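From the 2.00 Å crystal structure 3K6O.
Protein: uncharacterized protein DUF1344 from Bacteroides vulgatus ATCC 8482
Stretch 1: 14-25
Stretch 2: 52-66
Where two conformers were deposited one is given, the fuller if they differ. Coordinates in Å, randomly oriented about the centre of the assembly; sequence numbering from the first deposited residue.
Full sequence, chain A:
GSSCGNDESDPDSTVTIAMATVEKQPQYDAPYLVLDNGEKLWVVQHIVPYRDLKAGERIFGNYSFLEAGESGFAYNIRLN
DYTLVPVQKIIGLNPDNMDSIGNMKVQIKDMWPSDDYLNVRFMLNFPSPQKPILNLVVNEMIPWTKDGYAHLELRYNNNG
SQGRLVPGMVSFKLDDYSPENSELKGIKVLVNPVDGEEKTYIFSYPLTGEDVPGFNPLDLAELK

Stretch 1, residues 14-25: TVTIAMATVEKQ
Stretch 2 52-66: DLKAGERIFGNYSFL

Residues 16-23 and 58-66 form neighbouring antiparallel β-strands, their axes inclined at 147° and approaching to 4.6 Å; together the stretches bury 1183 Å². Register pairs Thr16 with Tyr63, Ala18 with Gly61 and Ala20 with Ile59 as hydrogen-bonded pairs, alternating with the non-hydrogen-bonded pairs Ile17-Asn62, Met19-Phe60 and Thr21-Arg58. Backbone torsions remain extended, with phi from -67° at Met19 to -158° at Ala20 and psi between 111° and 163° in the first strand.

The backbone ladder runs through Thr16 N to Tyr63 O, Tyr63 N to Thr16 O, Ala18 N to Gly61 O, Gly61 N to Ala18 O, Ala20 N to Ile59 O and Ile59 N to Ala20 O, all 2.9 Å. Beyond it, Val22 N donates to Glu57 O (2.8 Å) and Val22 O accepts from Gly56 N (2.9 Å). These last bonds engage the type II turn Lys54-Glu57, closed by Glu57 N to Lys54 O (3.1 Å) and braced by Lys54 N to Glu57 OE2 (2.9 Å). Gly56, at 92/-17, suits a position where a CB would jam against the preceding carbonyl.

Among side chains, Tyr63 (chi1 -34°) lays its ring beside Ala18 and Ala20, and its OH donates to Ala18 O (2.8 Å). Gly61 leaves room for that hydroxyl: an ideal CB on Gly61 would lie 2.3 Å from Tyr63 OH. Buried Ala20 is small enough for Tyr63 OH to approach Ala20 CB to 3.3 Å; Ile59 (p, t) lies alongside. On the other face, Arg58 (t, 105°, t) NH1 makes a weak hydrogen bond to Thr21 (m) OG1 (3.0 Å).

Apolar packing on the face carrying Ile17, Met19 and Phe60, all buried, centres on Phe60 (chi1 t): Ile17 (m, m) places CG2 over its ring, 3.7 Å from Phe60 CZ, while selenomethionine Met19 (m, m, m) brings SE obliquely to 3.9 Å from Phe60 CD1. Beyond the bridged pairs, Val22 (t) points toward the second stretch and packs CG1 3.8 Å from Leu53 CB.

Two waters extend the contact: one joins Thr14 O to Phe65 N, the other links Leu53 O with the amino groups of Lys24 and Lys54.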

# COMPACT_ATOMS: atom_id res chain seq x y z
N THR A 14 14.21 -18.63 1.34
CA THR A 14 15.43 -18.03 1.98
C THR A 14 15.48 -16.48 2.02
O THR A 14 16.36 -15.90 2.68
CB THR A 14 16.73 -18.55 1.32
OG1 THR A 14 17.86 -17.97 1.98
CG2 THR A 14 16.77 -18.22 -0.20
N VAL A 15 14.60 -15.82 1.29
CA VAL A 15 14.50 -14.36 1.33
C VAL A 15 13.04 -14.05 1.52
O VAL A 15 12.18 -14.85 1.15
CB VAL A 15 14.96 -13.68 0.01
CG1 VAL A 15 16.46 -13.90 -0.27
CG2 VAL A 15 14.08 -14.14 -1.17
N THR A 16 12.76 -12.89 2.10
CA THR A 16 11.41 -12.42 2.29
C THR A 16 11.17 -11.25 1.38
O THR A 16 11.93 -10.30 1.40
CB THR A 16 11.21 -11.94 3.72
OG1 THR A 16 11.53 -13.02 4.63
CG2 THR A 16 9.80 -11.42 3.93
N ILE A 17 10.11 -11.32 0.58
CA ILE A 17 9.68 -10.18 -0.19
C ILE A 17 8.48 -9.55 0.53
O ILE A 17 7.39 -10.15 0.55
CB ILE A 17 9.28 -10.56 -1.64
CG1 ILE A 17 10.40 -11.36 -2.34
CG2 ILE A 17 8.94 -9.30 -2.44
CD1 ILE A 17 11.77 -10.65 -2.36
N ALA A 18 8.66 -8.35 1.10
CA ALA A 18 7.58 -7.71 1.85
C ALA A 18 7.67 -6.19 1.89
O ALA A 18 8.73 -5.61 1.65
CB ALA A 18 7.49 -8.27 3.28
N MSE A 19 6.54 -5.56 2.21
CA MSE A 19 6.47 -4.13 2.41
C MSE A 19 7.26 -3.71 3.65
O MSE A 19 7.46 -4.50 4.59
CB MSE A 19 5.03 -3.68 2.59
CG MSE A 19 4.11 -3.98 1.41
SE MSE A 19 4.42 -2.76 -0.05
CE MSE A 19 4.50 -1.11 0.76
N ALA A 20 7.71 -2.46 3.64
CA ALA A 20 8.26 -1.85 4.81
C ALA A 20 8.18 -0.34 4.70
O ALA A 20 8.02 0.22 3.63
CB ALA A 20 9.72 -2.31 5.02
N THR A 21 8.27 0.32 5.84
CA THR A 21 8.31 1.76 5.87
C THR A 21 9.62 2.15 6.48
O THR A 21 10.02 1.60 7.49
CB THR A 21 7.14 2.35 6.69
OG1 THR A 21 5.89 1.78 6.26
CG2 THR A 21 7.06 3.89 6.51
N VAL A 22 10.30 3.07 5.84
CA VAL A 22 11.54 3.62 6.33
C VAL A 22 11.24 4.52 7.53
O VAL A 22 10.28 5.29 7.53
CB VAL A 22 12.24 4.45 5.22
CG1 VAL A 22 13.54 5.10 5.74
CG2 VAL A 22 12.50 3.59 3.98
N GLU A 23 12.05 4.42 8.57
CA GLU A 23 11.96 5.36 9.66
C GLU A 23 13.36 5.75 10.08
O GLU A 23 14.32 5.12 9.69
CB GLU A 23 11.14 4.77 10.80
CG GLU A 23 9.70 4.42 10.42
CD GLU A 23 8.81 5.64 10.07
OE1 GLU A 23 9.23 6.81 10.22
OE2 GLU A 23 7.69 5.42 9.60
N LYS A 24 13.44 6.84 10.83
CA LYS A 24 14.68 7.38 11.35
C LYS A 24 14.46 7.95 12.74
O LYS A 24 13.40 8.46 13.05
CB LYS A 24 15.23 8.50 10.46
CG LYS A 24 15.55 8.06 9.07
CD LYS A 24 16.18 9.16 8.23
CE LYS A 24 17.64 9.25 8.41
NZ LYS A 24 18.21 10.26 7.48
N GLN A 25 15.47 7.85 13.59
CA GLN A 25 15.48 8.54 14.86
C GLN A 25 16.87 9.11 15.07
O GLN A 25 17.85 8.54 14.60
CB GLN A 25 15.09 7.61 16.01
CG GLN A 25 13.63 7.20 15.97
CD GLN A 25 13.29 6.29 17.12
OE1 GLN A 25 13.17 5.07 16.96
NE2 GLN A 25 13.20 6.85 18.30
N ASP A 52 20.11 7.01 1.84
CA ASP A 52 19.40 8.28 1.64
C ASP A 52 17.87 8.14 1.67
O ASP A 52 17.15 9.12 1.39
CB ASP A 52 19.89 8.99 0.37
CG ASP A 52 21.40 9.06 0.33
OD1 ASP A 52 22.00 9.54 1.32
OD2 ASP A 52 21.99 8.61 -0.67
N LEU A 53 17.38 6.99 2.11
CA LEU A 53 15.96 6.82 2.29
C LEU A 53 15.52 7.71 3.44
O LEU A 53 16.26 7.92 4.40
CB LEU A 53 15.60 5.35 2.53
CG LEU A 53 15.82 4.47 1.31
CD1 LEU A 53 15.74 3.00 1.65
CD2 LEU A 53 14.81 4.82 0.22
N LYS A 54 14.33 8.27 3.31
CA LYS A 54 13.79 9.20 4.28
C LYS A 54 12.63 8.57 5.01
O LYS A 54 11.91 7.74 4.46
CB LYS A 54 13.30 10.49 3.59
CG LYS A 54 14.32 11.24 2.74
CD LYS A 54 15.47 11.80 3.63
CE LYS A 54 16.71 12.25 2.82
NZ LYS A 54 17.97 11.84 3.54
N ALA A 55 12.42 9.02 6.24
CA ALA A 55 11.34 8.56 7.08
C ALA A 55 10.02 8.71 6.37
O ALA A 55 9.79 9.71 5.73
CB ALA A 55 11.34 9.34 8.37
N GLY A 56 9.18 7.69 6.44
CA GLY A 56 7.87 7.71 5.81
C GLY A 56 7.86 7.15 4.40
O GLY A 56 6.82 6.83 3.90
N GLU A 57 9.01 7.03 3.76
CA GLU A 57 9.01 6.40 2.46
C GLU A 57 8.64 4.94 2.62
O GLU A 57 9.00 4.27 3.61
CB GLU A 57 10.37 6.54 1.74
CG GLU A 57 10.66 7.92 1.10
CD GLU A 57 11.91 7.92 0.23
OE1 GLU A 57 11.84 7.60 -0.98
OE2 GLU A 57 12.99 8.20 0.77
N ARG A 58 7.96 4.43 1.62
CA ARG A 58 7.46 3.08 1.64
C ARG A 58 8.20 2.27 0.57
O ARG A 58 8.37 2.75 -0.56
CB ARG A 58 5.99 3.13 1.27
CG ARG A 58 5.28 1.82 1.42
CD ARG A 58 4.41 1.80 2.62
NE ARG A 58 3.51 0.63 2.65
CZ ARG A 58 3.54 -0.33 3.58
NH1 ARG A 58 4.45 -0.30 4.56
NH2 ARG A 58 2.66 -1.32 3.52
N ILE A 59 8.60 1.04 0.92
CA ILE A 59 9.23 0.15 -0.07
C ILE A 59 8.58 -1.24 -0.13
O ILE A 59 7.99 -1.72 0.84
CB ILE A 59 10.76 0.01 0.21
CG1 ILE A 59 11.05 -0.78 1.50
CG2 ILE A 59 11.38 1.38 0.29
CD1 ILE A 59 12.55 -1.09 1.73
N PHE A 60 8.75 -1.88 -1.28
CA PHE A 60 8.46 -3.30 -1.46
C PHE A 60 9.84 -3.92 -1.63
O PHE A 60 10.55 -3.67 -2.62
CB PHE A 60 7.55 -3.48 -2.69
CG PHE A 60 7.01 -4.86 -2.88
CD1 PHE A 60 6.39 -5.55 -1.86
CD2 PHE A 60 7.06 -5.45 -4.13
CE1 PHE A 60 5.86 -6.84 -2.07
CE2 PHE A 60 6.54 -6.73 -4.35
CZ PHE A 60 5.93 -7.41 -3.33
N GLY A 61 10.27 -4.67 -0.62
CA GLY A 61 11.66 -5.03 -0.51
C GLY A 61 11.95 -6.51 -0.45
O GLY A 61 11.05 -7.32 -0.27
N ASN A 62 13.24 -6.82 -0.63
CA ASN A 62 13.78 -8.16 -0.59
C ASN A 62 14.82 -8.24 0.54
O ASN A 62 15.89 -7.67 0.42
CB ASN A 62 14.44 -8.46 -1.95
CG ASN A 62 15.05 -9.83 -2.02
OD1 ASN A 62 15.42 -10.43 -1.00
ND2 ASN A 62 15.18 -10.35 -3.23
N TYR A 63 14.50 -8.95 1.62
CA TYR A 63 15.32 -9.03 2.83
C TYR A 63 15.79 -10.43 3.09
O TYR A 63 15.10 -11.40 2.77
CB TYR A 63 14.52 -8.53 4.06
CG TYR A 63 13.55 -7.43 3.74
CD1 TYR A 63 14.01 -6.19 3.29
CD2 TYR A 63 12.19 -7.62 3.83
CE1 TYR A 63 13.15 -5.16 2.95
CE2 TYR A 63 11.28 -6.58 3.49
CZ TYR A 63 11.78 -5.36 3.04
OH TYR A 63 10.95 -4.33 2.69
N SER A 64 16.99 -10.53 3.68
CA SER A 64 17.49 -11.74 4.29
C SER A 64 17.68 -11.49 5.77
O SER A 64 18.42 -10.58 6.18
CB SER A 64 18.85 -12.14 3.71
OG SER A 64 18.77 -12.48 2.33
N PHE A 65 17.02 -12.29 6.58
CA PHE A 65 17.09 -12.09 8.01
C PHE A 65 18.30 -12.84 8.52
O PHE A 65 18.32 -14.05 8.48
CB PHE A 65 15.80 -12.56 8.69
CG PHE A 65 14.63 -11.73 8.37
CD1 PHE A 65 13.99 -11.86 7.16
CD2 PHE A 65 14.18 -10.78 9.25
CE1 PHE A 65 12.89 -11.05 6.84
CE2 PHE A 65 13.10 -9.98 8.94
CZ PHE A 65 12.45 -10.12 7.74
N LEU A 66 19.33 -12.11 8.95
CA LEU A 66 20.61 -12.72 9.25
C LEU A 66 20.75 -13.19 10.71
O LEU A 66 21.40 -14.20 10.97
CB LEU A 66 21.75 -11.78 8.90
CG LEU A 66 21.88 -11.33 7.44
CD1 LEU A 66 22.97 -10.29 7.36
CD2 LEU A 66 22.12 -12.47 6.42
O HOH W 1 15.74 -14.57 5.32
O HOH W 2 18.39 9.05 4.97